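Local structure of CurD (Moorea producens 3L, 5KP7) at residues 34-46 with 64-78. The protein probably acts as a hydroxymethylglutaryl-CoA synthase-type acyltransferase, and binds 4'-phosphopantetheine in a pocket of its thiolase-like fold. The protein carries 3 engineered substitutions. Residues are numbered along the deposited sequence; the frame is centred on the assembly and turned at random. Where two conformers were deposited one is given.
Sequences SVYGGAAQLELRK and KEKAVSLPYEDPVSY
With CG of Tyr36 trans to the backbone N (chi1 178°), the ring swings off the end of strand 29-36 toward Glu73 and Tyr78 at once. Glu73, extended as far as its carboxylate, comes in at the ring's edge and accepts the phenol's hydrogen bond on the syn lone pair of OE2, 2.6 Å from Tyr36 OH. The CD2-CE2 edge of the same ring stands over the face of Tyr78, a T-shaped pair with planes at 69° and CE2 of Tyr36 above the centre. Cutting Tyr36 back to an alanine would probably leave Glu73 OE2 without its phenol donor and the face of Tyr78 without the ring edge that packs on it. The other oxygen, Glu73 OE1, accepts from Leu70 N at 3.1 Å and from a water that also joins Tyr78 OH, Ala39 N and Val68 O, so a single molecule joins Glu73 to Ala39 across the contact and to Val68 and Tyr78 within its own segment. Gly38 passes here with CA 3.4 Å from Tyr78 OH and a positive phi; a CB would clash with that hydroxyl.

Beyond it, strands 40-43 and 65-67 run antiparallel, and Leu42 and Lys66 form a hydrogen-bonded pair, Leu42 N to Lys66 O 2.9 Å and Lys66 N back to Leu42 O. The ladder is extended by Val68 N to Ala40 O and by Leu44 N to Lys64 O. On one face Gln41, bent at chi2, lays its amide over the Glu65 carboxylate, planes 26° apart. Its NE2 bonds weakly to Glu43 OE2, which Ser385 also holds. On the other face Lys66 reaches Glu189 O, and strand 384-385 completes the small sheet beside the phosphopantetheine pocket. Two bonds to protein donors and one to water grip the buried Glu73 carboxylate, which would probably favour its charged form.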
# COMPACT_ATOMS: atom_id res chain seq x y z
N SER A 34 4.72 2.38 -14.63
CA SER A 34 4.27 3.76 -14.67
C SER A 34 3.28 4.00 -13.54
O SER A 34 2.60 3.06 -13.09
CB SER A 34 3.71 4.08 -16.05
OG SER A 34 3.17 5.37 -16.09
N VAL A 35 3.23 5.24 -13.05
CA VAL A 35 2.47 5.59 -11.84
C VAL A 35 1.51 6.74 -12.16
O VAL A 35 1.88 7.64 -12.92
CB VAL A 35 3.45 6.08 -10.74
CG1 VAL A 35 2.71 6.70 -9.55
CG2 VAL A 35 4.37 4.96 -10.32
N TYR A 36 0.32 6.74 -11.56
CA TYR A 36 -0.53 7.92 -11.50
C TYR A 36 -0.86 8.17 -10.04
O TYR A 36 -1.55 7.35 -9.43
CB TYR A 36 -1.78 7.78 -12.34
CG TYR A 36 -2.71 8.97 -12.26
CD1 TYR A 36 -2.29 10.24 -12.66
CD2 TYR A 36 -4.00 8.85 -11.78
CE1 TYR A 36 -3.14 11.34 -12.59
CE2 TYR A 36 -4.85 9.95 -11.72
CZ TYR A 36 -4.42 11.20 -12.12
OH TYR A 36 -5.24 12.32 -12.09
N GLY A 37 -0.37 9.29 -9.51
CA GLY A 37 -0.55 9.64 -8.10
C GLY A 37 -1.61 10.68 -7.85
O GLY A 37 -1.56 11.39 -6.83
N GLY A 38 -2.54 10.79 -8.78
CA GLY A 38 -3.71 11.67 -8.67
C GLY A 38 -3.46 13.06 -9.19
O GLY A 38 -2.33 13.41 -9.58
N ALA A 39 -4.52 13.85 -9.22
CA ALA A 39 -4.45 15.23 -9.70
C ALA A 39 -4.39 16.26 -8.57
O ALA A 39 -4.08 17.44 -8.80
CB ALA A 39 -5.65 15.51 -10.60
N ALA A 40 -4.72 15.81 -7.36
CA ALA A 40 -4.82 16.69 -6.22
C ALA A 40 -4.39 15.94 -4.98
O ALA A 40 -4.49 14.70 -4.93
CB ALA A 40 -6.25 17.17 -6.06
N GLN A 41 -3.93 16.68 -3.99
CA GLN A 41 -3.51 16.09 -2.73
C GLN A 41 -3.85 17.02 -1.56
O GLN A 41 -4.01 18.21 -1.76
CB GLN A 41 -2.02 15.77 -2.77
CG GLN A 41 -1.08 16.95 -3.04
CD GLN A 41 -0.70 17.77 -1.81
OE1 GLN A 41 -0.99 17.38 -0.67
NE2 GLN A 41 -0.06 18.90 -2.02
N LEU A 42 -3.97 16.44 -0.37
CA LEU A 42 -4.16 17.17 0.88
C LEU A 42 -2.95 16.96 1.77
O LEU A 42 -2.56 15.82 2.07
CB LEU A 42 -5.36 16.64 1.64
CG LEU A 42 -5.66 17.34 2.98
CD1 LEU A 42 -6.09 18.77 2.72
CD2 LEU A 42 -6.73 16.56 3.72
N GLU A 43 -2.41 18.07 2.25
CA GLU A 43 -1.29 18.07 3.19
C GLU A 43 -1.84 17.73 4.57
O GLU A 43 -2.75 18.38 5.03
CB GLU A 43 -0.57 19.42 3.15
CG GLU A 43 0.21 19.60 1.84
CD GLU A 43 0.58 21.03 1.50
OE1 GLU A 43 0.71 21.88 2.41
OE2 GLU A 43 0.77 21.31 0.29
N LEU A 44 -1.32 16.68 5.19
CA LEU A 44 -1.93 16.19 6.43
C LEU A 44 -1.79 17.16 7.60
O LEU A 44 -2.64 17.15 8.47
CB LEU A 44 -1.44 14.79 6.78
CG LEU A 44 -1.95 13.77 5.75
CD1 LEU A 44 -1.28 12.45 6.04
CD2 LEU A 44 -3.47 13.64 5.74
N ARG A 45 -0.78 18.03 7.59
CA ARG A 45 -0.69 19.16 8.56
C ARG A 45 -1.95 20.02 8.57
O ARG A 45 -2.38 20.49 9.62
CB ARG A 45 0.52 20.06 8.26
CG ARG A 45 1.88 19.37 8.44
CD ARG A 45 2.98 20.37 8.69
NE ARG A 45 4.28 19.80 9.06
CZ ARG A 45 5.42 20.51 9.14
NH1 ARG A 45 5.43 21.81 8.84
NH2 ARG A 45 6.56 19.93 9.49
N LYS A 46 -2.56 20.22 7.41
CA LYS A 46 -3.84 20.94 7.33
C LYS A 46 -4.99 20.20 8.03
O LYS A 46 -5.81 20.83 8.70
CB LYS A 46 -4.22 21.25 5.88
CG LYS A 46 -3.22 22.16 5.19
CD LYS A 46 -3.69 22.54 3.80
CE LYS A 46 -2.51 23.02 2.98
NZ LYS A 46 -2.94 23.55 1.68
N LYS A 64 2.78 12.53 5.23
CA LYS A 64 2.99 13.90 4.74
C LYS A 64 1.75 14.39 3.97
O LYS A 64 1.14 15.40 4.32
CB LYS A 64 4.25 14.02 3.86
CG LYS A 64 5.60 13.81 4.58
CD LYS A 64 6.83 13.95 3.64
CE LYS A 64 8.09 14.41 4.37
NZ LYS A 64 9.16 15.03 3.50
N GLU A 65 1.42 13.67 2.89
CA GLU A 65 0.31 14.04 2.02
C GLU A 65 -0.46 12.82 1.60
O GLU A 65 0.11 11.72 1.54
CB GLU A 65 0.82 14.72 0.75
CG GLU A 65 1.60 16.01 0.96
CD GLU A 65 2.57 16.30 -0.15
OE1 GLU A 65 2.62 15.50 -1.11
OE2 GLU A 65 3.26 17.34 -0.09
N LYS A 66 -1.75 13.00 1.31
CA LYS A 66 -2.49 11.94 0.63
C LYS A 66 -3.09 12.46 -0.68
O LYS A 66 -3.57 13.59 -0.77
CB LYS A 66 -3.58 11.34 1.52
CG LYS A 66 -4.70 12.27 1.94
CD LYS A 66 -5.85 11.46 2.50
CE LYS A 66 -7.00 12.32 2.98
NZ LYS A 66 -8.20 11.46 3.16
N ALA A 67 -3.03 11.61 -1.70
CA ALA A 67 -3.74 11.92 -2.95
C ALA A 67 -5.22 11.79 -2.73
O ALA A 67 -5.66 10.95 -1.96
CB ALA A 67 -3.29 10.98 -4.05
N VAL A 68 -6.03 12.57 -3.49
CA VAL A 68 -7.49 12.53 -3.32
C VAL A 68 -8.13 12.52 -4.71
O VAL A 68 -7.83 13.40 -5.50
CB VAL A 68 -7.99 13.76 -2.54
CG1 VAL A 68 -9.49 13.68 -2.30
CG2 VAL A 68 -7.26 13.86 -1.21
N SER A 69 -8.93 11.50 -4.98
CA SER A 69 -9.65 11.40 -6.29
C SER A 69 -10.75 12.46 -6.36
O SER A 69 -11.57 12.59 -5.42
CB SER A 69 -10.31 10.06 -6.39
OG SER A 69 -10.96 9.83 -7.63
N LEU A 70 -10.83 13.16 -7.51
CA LEU A 70 -11.96 14.06 -7.79
C LEU A 70 -13.20 13.26 -8.15
O LEU A 70 -13.12 12.10 -8.50
CB LEU A 70 -11.59 15.01 -8.92
CG LEU A 70 -10.67 16.21 -8.65
CD1 LEU A 70 -11.46 17.28 -7.91
CD2 LEU A 70 -9.44 15.86 -7.87
N PRO A 71 -14.40 13.90 -8.11
CA PRO A 71 -15.63 13.17 -8.50
C PRO A 71 -15.65 12.69 -9.95
O PRO A 71 -16.25 11.66 -10.26
CB PRO A 71 -16.76 14.17 -8.17
CG PRO A 71 -16.17 15.02 -7.10
CD PRO A 71 -14.71 15.19 -7.45
N TYR A 72 -14.87 13.37 -10.80
CA TYR A 72 -14.73 13.00 -12.18
C TYR A 72 -13.51 12.13 -12.42
O TYR A 72 -12.92 12.12 -13.51
CB TYR A 72 -14.75 14.26 -13.07
CG TYR A 72 -13.83 15.38 -12.63
CD1 TYR A 72 -12.44 15.31 -12.84
CD2 TYR A 72 -14.33 16.50 -11.94
CE1 TYR A 72 -11.61 16.34 -12.43
CE2 TYR A 72 -13.49 17.52 -11.53
CZ TYR A 72 -12.14 17.43 -11.77
OH TYR A 72 -11.33 18.47 -11.37
N GLU A 73 -13.12 11.35 -11.39
CA GLU A 73 -12.13 10.30 -11.55
C GLU A 73 -12.65 9.08 -10.83
O GLU A 73 -13.48 9.18 -9.89
CB GLU A 73 -10.79 10.72 -10.94
CG GLU A 73 -10.19 11.98 -11.56
CD GLU A 73 -8.85 12.26 -10.94
OE1 GLU A 73 -8.83 12.80 -9.80
OE2 GLU A 73 -7.79 11.92 -11.57
N ASP A 74 -12.19 7.92 -11.29
CA ASP A 74 -12.54 6.67 -10.66
C ASP A 74 -11.36 5.69 -10.85
O ASP A 74 -10.33 6.08 -11.40
CB ASP A 74 -13.92 6.20 -11.16
CG ASP A 74 -13.90 5.64 -12.56
OD1 ASP A 74 -12.80 5.51 -13.14
OD2 ASP A 74 -15.00 5.32 -13.07
N PRO A 75 -11.48 4.44 -10.39
CA PRO A 75 -10.34 3.55 -10.53
C PRO A 75 -9.98 3.23 -11.97
O PRO A 75 -8.83 2.96 -12.24
CB PRO A 75 -10.76 2.31 -9.74
CG PRO A 75 -11.70 2.84 -8.72
CD PRO A 75 -12.48 3.91 -9.44
N VAL A 76 -10.94 3.29 -12.89
CA VAL A 76 -10.66 3.11 -14.31
C VAL A 76 -9.80 4.25 -14.84
O VAL A 76 -8.80 4.03 -15.50
CB VAL A 76 -11.97 2.99 -15.15
CG1 VAL A 76 -11.68 2.98 -16.64
CG2 VAL A 76 -12.75 1.74 -14.75
N SER A 77 -10.22 5.49 -14.60
CA SER A 77 -9.47 6.63 -15.08
C SER A 77 -8.08 6.68 -14.45
O SER A 77 -7.10 6.96 -15.15
CB SER A 77 -10.27 7.94 -14.92
OG SER A 77 -10.33 8.42 -13.61
N TYR A 78 -7.97 6.34 -13.16
CA TYR A 78 -6.67 6.26 -12.51
C TYR A 78 -5.80 5.21 -13.24
O TYR A 78 -4.62 5.47 -13.52
CB TYR A 78 -6.83 5.90 -11.03
CG TYR A 78 -6.78 7.08 -10.10
CD1 TYR A 78 -7.78 8.05 -10.10
CD2 TYR A 78 -5.73 7.23 -9.19
CE1 TYR A 78 -7.72 9.14 -9.22
CE2 TYR A 78 -5.68 8.31 -8.33
CZ TYR A 78 -6.67 9.23 -8.32
OH TYR A 78 -6.55 10.31 -7.44
O HOH W 1 -6.86 12.90 -8.11
O HOH W 2 1.71 17.25 6.12